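Local coordinates for protein endo-1,3-beta-glucanase, family GH16 (Zobellia galactanivorans, PDB 4CRQ) that probably hydrolyses, in its natural form, internal beta-1,3-linkages of laminarin, this chain being the calcium-bearing GH16 catalytic module of a longer laminarinase, at residues 205-208 with 209-213; 37-40 with 41-44; 28-31 with 32-36. The protein carries 1 engineered substitution. All coordinates share one frame; numbering follows the deposited sequence.

Read from the N terminus, the three contacts follow one another in series, neither nesting nor crossing. Contact 3 closes the short helical loop 28-36 that leads into strand 36-38, and contact 2 closes the turn that leaves this strand for strand 43-46. Contact 1 lies much later, closing a loop between strands 196-204 and 220-231. In space the order is different: contacts 1 and 3 touch, through Asp-207 and Phe-211 on one loop and Asn-32 and Asn-33 on the other, whereas contacts 1 and 2 remain about 8 Å apart between nearest atoms. Tyr-38 against Trp-30 joins contacts 2 and 3. Together they illustrate how local turns connect the strands of a beta-sandwich.

Contact 1: 205-208 with 209-213; sequences GGDW and PGFDV
Gly-206 and Gly-210 face each other across a tight chain reversal, with Asp-207, Trp-208 and Pro-209 carrying right-handed helical backbone angles between them. Gly-210 N donates to Gly-206 O at 2.8 Å, approaching nearly in line with the carbonyl, and this five-residue closure is an alpha-turn. Both bonds of the pair are bent; the return bond from Gly-206 N to Gly-210 O is the longer, 3.2 Å, its donor lying above the carbonyl plane. The same oxygen receives a CA-H...O contact from Gly-205 CA at 3.3 Å. All three glycines have positive phi, which suits glycine.

Pro-209 and Phe-211 pack against this backbone. The Pro-209 ring folds back into the loop, placing CG 3.5 Å from Gly-205 C. Phe-211, just after the turn, lies against Gly-206, whose O sits over one ring face, offset toward the rim. Asp-207 OD1 lies in the ring plane, 3.5 Å from CZ, and so meets the aromatic edge; the carboxylate and ring planes are 77° apart. That oxygen has a stronger partner in Asn-33 ND2, a hydrogen bond that holds the carboxylate in place beside the ring. Trp-208 takes a different course. Its CB rests 3.4 Å from Pro-209 CD, but with CG anti to the backbone N (chi1 -173°) most of the indole points away from the turn.

Beyond the loop, that indole meets Trp-95 and His-129 from the neighbouring strands 94-102 and 127-135, with His-129 in an edge-to-face pairing. Asp-207 also bonds through its backbone to Asn-32 of helix 29-33, and Phe-211 packs on Leu-35, so the loop following strand 196-204 lies directly against the segment leading into strand 36-38.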
loop_
_atom_site.group_PDB
_atom_site.type_symbol
_atom_site.label_atom_id
_atom_site.label_comp_id
_atom_site.label_asym_id
_atom_site.label_seq_id
_atom_site.Cartn_x
_atom_site.Cartn_y
_atom_site.Cartn_z
ATOM N N GLY A 205 10.101 9.651 -4.752
ATOM C CA GLY A 205 9.605 10.971 -5.199
ATOM C C GLY A 205 8.144 10.941 -5.618
ATOM O O GLY A 205 7.503 9.882 -5.701
ATOM N N GLY A 206 7.600 12.125 -5.876
ATOM C CA GLY A 206 6.198 12.236 -6.272
ATOM C C GLY A 206 5.610 13.444 -5.611
ATOM O O GLY A 206 6.292 14.098 -4.792
ATOM N N ASP A 207 4.352 13.732 -5.950
ATOM C CA ASP A 207 3.690 14.960 -5.462
ATOM C C ASP A 207 3.725 15.097 -3.943
ATOM O O ASP A 207 4.057 16.164 -3.420
ATOM C CB ASP A 207 2.255 15.049 -6.004
ATOM C CG ASP A 207 2.212 15.118 -7.524
ATOM O OD1 ASP A 207 3.155 15.664 -8.150
ATOM O OD2 ASP A 207 1.221 14.624 -8.100
ATOM N N TRP A 208 3.398 14.001 -3.263
ATOM C CA TRP A 208 3.349 13.962 -1.810
ATOM C C TRP A 208 4.722 14.058 -1.140
ATOM O O TRP A 208 4.931 15.036 -0.414
ATOM C CB TRP A 208 2.513 12.761 -1.343
ATOM C CG TRP A 208 2.246 12.708 0.145
ATOM C CD1 TRP A 208 2.300 13.757 1.078
ATOM C CD2 TRP A 208 1.838 11.538 0.920
ATOM N NE1 TRP A 208 1.977 13.317 2.340
ATOM C CE2 TRP A 208 1.687 11.999 2.322
ATOM C CE3 TRP A 208 1.591 10.202 0.619
ATOM C CZ2 TRP A 208 1.310 11.129 3.349
ATOM C CZ3 TRP A 208 1.212 9.335 1.657
ATOM C CH2 TRP A 208 1.073 9.789 2.991
ATOM N N PRO A 209 5.664 13.084 -1.366
ATOM C CA PRO A 209 6.957 13.193 -0.664
ATOM C C PRO A 209 7.823 14.359 -1.191
ATOM O O PRO A 209 8.697 14.834 -0.467
ATOM C CB PRO A 209 7.638 11.855 -0.945
ATOM C CG PRO A 209 7.067 11.424 -2.279
ATOM C CD PRO A 209 5.628 11.892 -2.239
ATOM N N GLY A 210 7.570 14.817 -2.419
ATOM C CA GLY A 210 8.372 15.879 -3.024
ATOM C C GLY A 210 9.388 15.256 -3.960
ATOM O O GLY A 210 9.475 14.023 -4.052
ATOM N N PHE A 211 10.167 16.105 -4.620
ATOM C CA PHE A 211 11.104 15.674 -5.685
ATOM C C PHE A 211 12.592 15.675 -5.332
ATOM O O PHE A 211 13.444 15.435 -6.195
ATOM C CB PHE A 211 10.764 16.470 -6.979
ATOM C CG PHE A 211 9.328 16.307 -7.363
ATOM C CD1 PHE A 211 8.898 15.108 -7.979
ATOM C CD2 PHE A 211 8.375 17.321 -7.091
ATOM C CE1 PHE A 211 7.563 14.930 -8.323
ATOM C CE2 PHE A 211 7.026 17.134 -7.443
ATOM C CZ PHE A 211 6.629 15.934 -8.052
ATOM N N ASP A 212 12.878 15.923 -4.057
ATOM C CA ASP A 212 14.240 15.842 -3.539
ATOM C C ASP A 212 14.403 14.462 -2.939
ATOM O O ASP A 212 13.548 13.994 -2.159
ATOM C CB ASP A 212 14.492 16.942 -2.525
ATOM C CG ASP A 212 14.282 18.329 -3.126
ATOM O OD1 ASP A 212 14.398 18.481 -4.363
ATOM O OD2 ASP A 212 14.013 19.292 -2.387
ATOM N N VAL A 213 15.496 13.799 -3.320
ATOM C CA VAL A 213 15.791 12.454 -2.863
ATOM C C VAL A 213 17.154 12.437 -2.215
ATOM O O VAL A 213 18.149 12.928 -2.811
ATOM C CB VAL A 213 15.758 11.441 -4.044
ATOM C CG1 VAL A 213 16.110 9.993 -3.600
ATOM C CG2 VAL A 213 14.402 11.502 -4.788
#

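Contact 2: 37-40 with 41-44; sequences YYRR and ENAA
Arg-40 and Ala-43 close a compact reversal in which two beta-turns overlap, and the backbone is its firm part. Ala-43 N donates to Arg-40 O at 3.1 Å with an almost straight N-H...O angle of 168°, and the backbone angles of Glu-41 and Asn-42 make this a type I turn. One residue earlier, the bond from Asn-42 N to Arg-39 O is weak, at 3.4 Å. On this inner side the Asn-42 side chain crosses that of Arg-39 obliquely, OD1 lying 3.5 Å from Arg-39 CB, while bonds from ND2 to Thr-53 O and Thr-65 OG1 tie the buried amide to strands 49-59 and 62-70.

The outer side is looser and rests on the long side chains of Arg-39, Arg-40 and Glu-41, the last two exposed. Arg-40 leaves the backbone with CG anti to N and then bends at chi2 (66°), which carries the guanidinium over the turn. NH1 of Arg-40 reaches Ala-43 O, which lies at the guanidinium edge near its plane, 2.9 Å away, although the bent geometry makes the bond weak. Arg-39 and Glu-41 run side by side in the same direction with their flat ends turned steeply against each other; NH1 of Arg-39 and OE1 of Glu-41 form only a long salt bridge, 3.7 Å apart.

Cation-pi contacts set Arg-39 against Phe-59 and Arg-40 against Phe-21. The turn does not make a hairpin: strand 36-38 runs parallel to strand 62-70, whereas strand 43-46 pairs antiparallel with strand 49-59, so the chain passes from the side of strand 62-70 to that of its antiparallel partner 49-59.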
loop_
_atom_site.group_PDB
_atom_site.type_symbol
_atom_site.label_atom_id
_atom_site.label_comp_id
_atom_site.label_asym_id
_atom_site.label_seq_id
_atom_site.Cartn_x
_atom_site.Cartn_y
_atom_site.Cartn_z
ATOM N N TYR A 37 11.317 3.698 -11.780
ATOM C CA TYR A 37 10.894 2.746 -12.779
ATOM C C TYR A 37 10.779 1.366 -12.065
ATOM O O TYR A 37 11.796 0.861 -11.572
ATOM C CB TYR A 37 11.908 2.705 -13.919
ATOM C CG TYR A 37 11.547 1.861 -15.131
ATOM C CD1 TYR A 37 11.489 0.433 -15.075
ATOM C CD2 TYR A 37 11.288 2.478 -16.366
ATOM C CE1 TYR A 37 11.160 -0.333 -16.207
ATOM C CE2 TYR A 37 10.961 1.712 -17.497
ATOM C CZ TYR A 37 10.909 0.323 -17.416
ATOM O OH TYR A 37 10.586 -0.389 -18.535
ATOM N N TYR A 38 9.574 0.775 -11.972
ATOM C CA TYR A 38 9.440 -0.509 -11.294
ATOM C C TYR A 38 9.984 -1.644 -12.134
ATOM O O TYR A 38 9.811 -1.674 -13.348
ATOM C CB TYR A 38 7.985 -0.727 -10.969
ATOM C CG TYR A 38 7.419 0.149 -9.841
ATOM C CD1 TYR A 38 8.061 0.209 -8.585
ATOM C CD2 TYR A 38 6.231 0.887 -10.020
ATOM C CE1 TYR A 38 7.552 0.965 -7.530
ATOM C CE2 TYR A 38 5.710 1.660 -8.985
ATOM C CZ TYR A 38 6.372 1.691 -7.746
ATOM O OH TYR A 38 5.880 2.426 -6.697
ATOM N N ARG A 39 10.665 -2.572 -11.464
ATOM C CA ARG A 39 11.200 -3.818 -12.106
ATOM C C ARG A 39 10.995 -5.013 -11.213
ATOM O O ARG A 39 10.920 -4.885 -9.976
ATOM C CB ARG A 39 12.698 -3.654 -12.413
ATOM C CG ARG A 39 13.010 -2.367 -13.231
ATOM C CD ARG A 39 14.393 -2.454 -13.871
ATOM N NE ARG A 39 14.431 -3.509 -14.901
ATOM C CZ ARG A 39 15.495 -4.282 -15.190
ATOM N NH1 ARG A 39 16.651 -4.141 -14.518
ATOM N NH2 ARG A 39 15.421 -5.195 -16.156
ATOM N N ARG A 40 10.922 -6.186 -11.836
ATOM C CA ARG A 40 10.785 -7.430 -11.104
ATOM C C ARG A 40 12.016 -7.652 -10.200
ATOM O O ARG A 40 11.859 -8.135 -9.062
ATOM C CB ARG A 40 10.625 -8.619 -12.070
ATOM C CG ARG A 40 10.679 -10.000 -11.425
ATOM C CD ARG A 40 9.490 -10.225 -10.501
ATOM N NE ARG A 40 9.506 -11.524 -9.819
ATOM C CZ ARG A 40 10.182 -11.772 -8.694
ATOM N NH1 ARG A 40 10.939 -10.838 -8.077
ATOM N NH2 ARG A 40 10.099 -12.992 -8.172
ATOM N N GLU A 41 13.206 -7.286 -10.699
ATOM C CA GLU A 41 14.503 -7.518 -10.031
ATOM C C GLU A 41 14.574 -6.925 -8.630
ATOM O O GLU A 41 15.326 -7.409 -7.765
ATOM C CB GLU A 41 15.654 -6.930 -10.879
ATOM C CG GLU A 41 17.054 -7.373 -10.449
ATOM C CD GLU A 41 18.157 -6.892 -11.380
ATOM O OE1 GLU A 41 18.335 -5.688 -11.582
ATOM O OE2 GLU A 41 18.874 -7.749 -11.921
ATOM N N ASN A 42 13.785 -5.874 -8.412
ATOM C CA ASN A 42 13.842 -5.166 -7.149
ATOM C C ASN A 42 13.039 -5.771 -6.002
ATOM O O ASN A 42 13.014 -5.187 -4.886
ATOM C CB ASN A 42 13.396 -3.723 -7.346
ATOM C CG ASN A 42 14.340 -2.926 -8.229
ATOM O OD1 ASN A 42 14.457 -3.184 -9.436
ATOM N ND2 ASN A 42 15.008 -1.963 -7.648
ATOM N N ALA A 43 12.354 -6.887 -6.251
ATOM C CA ALA A 43 11.652 -7.639 -5.200
ATOM C C ALA A 43 12.335 -8.976 -5.028
ATOM O O ALA A 43 12.608 -9.651 -6.031
ATOM C CB ALA A 43 10.180 -7.817 -5.549
ATOM N N ALA A 44 12.614 -9.368 -3.781
ATOM C CA ALA A 44 13.281 -10.644 -3.485
ATOM C C ALA A 44 12.861 -11.109 -2.110
ATOM O O ALA A 44 12.176 -10.383 -1.417
ATOM C CB ALA A 44 14.804 -10.487 -3.561
#

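Contact 3: 28-31 with 32-36; sequences NGWG and NNELQ
Trp-30 and Glu-34 both place CG opposite their carbonyl carbon, and the Glu-34 chain, extended beyond CG, then crosses the Trp-30 side chain at about a right angle, near its CB. Glu-34 OE1 stops 3.4 Å from Trp-30 CB, with carboxylate and ring planes only 20° apart. Gln-36 comes to the same place by a folded route: CG sits between the backbone N and the carbonyl carbon (chi1 78°), and a second bend (chi2 -62°) brings the amide back over the loop. NE2 consequently donates to the anti lone pair of Glu-34 OE1 at 2.9 Å while also approaching Trp-30 CD1 at 3.6 Å. With Gln-36 OE1 bonded to Val-204 N, both ends of the amide are engaged and its rotation is fixed.

The scaffold beneath is a short helical turn of left-handed sense, since Asn-28 through Gly-31 all have positive phi, and it leads into strand 36-38 of the GH16 beta-sandwich, in a chain that is about half strand and very little helix. Gly-29 O is its main acceptor: Asn-32 N closes a three-residue step on it at 2.9 Å, while Glu-34 N to the same oxygen (3.1 Å) and Asn-33 N to Asn-28 O (2.8 Å) are the wider, pi-type closures. Gly-29, whose positive phi suits a glycine, passes right beside the backbone of Asn-33 and Glu-34.

Trp-30 is further held from outside the loop, its NE1 bonding to Gly-24 O and its ring meeting Tyr-38 of strand 36-38 at a steep angle and touching Arg-68. On the side toward strands 94-102 and 196-204, Glu-34 packs against Trp-95 and Ala-203.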
loop_
_atom_site.group_PDB
_atom_site.type_symbol
_atom_site.label_atom_id
_atom_site.label_comp_id
_atom_site.label_asym_id
_atom_site.label_seq_id
_atom_site.Cartn_x
_atom_site.Cartn_y
_atom_site.Cartn_z
ATOM N N ASN A 28 2.101 9.221 -16.189
ATOM C CA ASN A 28 2.549 10.387 -15.392
ATOM C C ASN A 28 3.104 9.955 -14.010
ATOM O O ASN A 28 2.696 10.499 -12.956
ATOM C CB ASN A 28 1.419 11.417 -15.223
ATOM C CG ASN A 28 1.006 12.090 -16.519
ATOM O OD1 ASN A 28 -0.162 12.420 -16.683
ATOM N ND2 ASN A 28 1.946 12.301 -17.437
ATOM N N GLY A 29 4.013 8.976 -14.023
ATOM C CA GLY A 29 4.624 8.491 -12.776
ATOM C C GLY A 29 3.571 7.927 -11.830
ATOM O O GLY A 29 3.390 8.458 -10.728
ATOM N N TRP A 30 2.870 6.894 -12.290
ATOM C CA TRP A 30 1.837 6.175 -11.515
ATOM C C TRP A 30 0.806 7.134 -10.980
ATOM O O TRP A 30 0.294 6.967 -9.879
ATOM C CB TRP A 30 2.494 5.280 -10.443
ATOM C CG TRP A 30 3.261 4.198 -11.150
ATOM C CD1 TRP A 30 4.610 4.201 -11.482
ATOM C CD2 TRP A 30 2.737 2.954 -11.675
ATOM N NE1 TRP A 30 4.948 3.060 -12.143
ATOM C CE2 TRP A 30 3.875 2.271 -12.299
ATOM C CE3 TRP A 30 1.485 2.344 -11.689
ATOM C CZ2 TRP A 30 3.750 1.034 -12.904
ATOM C CZ3 TRP A 30 1.358 1.089 -12.303
ATOM C CH2 TRP A 30 2.467 0.443 -12.892
ATOM N N GLY A 31 0.518 8.150 -11.795
ATOM C CA GLY A 31 -0.455 9.217 -11.505
ATOM C C GLY A 31 -0.056 10.224 -10.438
ATOM O O GLY A 31 -0.883 11.058 -10.054
ATOM N N ASN A 32 1.199 10.163 -9.969
ATOM C CA ASN A 32 1.685 11.054 -8.908
ATOM C C ASN A 32 3.034 11.685 -9.197
ATOM O O ASN A 32 3.684 12.218 -8.270
ATOM C CB ASN A 32 1.780 10.234 -7.609
ATOM C CG ASN A 32 0.425 9.827 -7.073
ATOM O OD1 ASN A 32 0.020 8.669 -7.182
ATOM N ND2 ASN A 32 -0.286 10.785 -6.494
ATOM N N ASN A 33 3.461 11.638 -10.469
ATOM C CA ASN A 33 4.775 12.182 -10.894
ATOM C C ASN A 33 5.949 11.535 -10.149
ATOM O O ASN A 33 6.967 12.191 -9.874
ATOM C CB ASN A 33 4.817 13.716 -10.755
ATOM C CG ASN A 33 3.794 14.411 -11.630
ATOM O OD1 ASN A 33 3.711 14.157 -12.832
ATOM N ND2 ASN A 33 3.008 15.297 -11.031
ATOM N N GLU A 34 5.786 10.251 -9.816
ATOM C CA GLU A 34 6.831 9.459 -9.121
ATOM C C GLU A 34 8.063 9.308 -10.025
ATOM O O GLU A 34 7.942 9.332 -11.264
ATOM C CB GLU A 34 6.296 8.089 -8.721
ATOM C CG GLU A 34 5.191 8.234 -7.669
ATOM C CD GLU A 34 4.310 6.996 -7.505
ATOM O OE1 GLU A 34 4.733 5.865 -7.885
ATOM O OE2 GLU A 34 3.181 7.134 -6.988
ATOM N N LEU A 35 9.232 9.149 -9.406
ATOM C CA LEU A 35 10.518 9.141 -10.155
ATOM C C LEU A 35 11.094 7.755 -10.451
ATOM O O LEU A 35 12.045 7.648 -11.226
ATOM C CB LEU A 35 11.566 10.046 -9.437
ATOM C CG LEU A 35 11.082 11.458 -9.033
ATOM C CD1 LEU A 35 12.104 12.145 -8.148
ATOM C CD2 LEU A 35 10.744 12.314 -10.259
ATOM N N GLN A 36 10.519 6.707 -9.849
ATOM C CA GLN A 36 11.072 5.338 -10.041
ATOM C C GLN A 36 10.489 4.580 -11.241
ATOM O O GLN A 36 9.326 4.788 -11.650
ATOM C CB GLN A 36 10.886 4.425 -8.797
ATOM C CG GLN A 36 9.475 3.848 -8.627
ATOM C CD GLN A 36 8.381 4.884 -8.423
ATOM O OE1 GLN A 36 8.615 5.933 -7.812
ATOM N NE2 GLN A 36 7.175 4.599 -8.937
#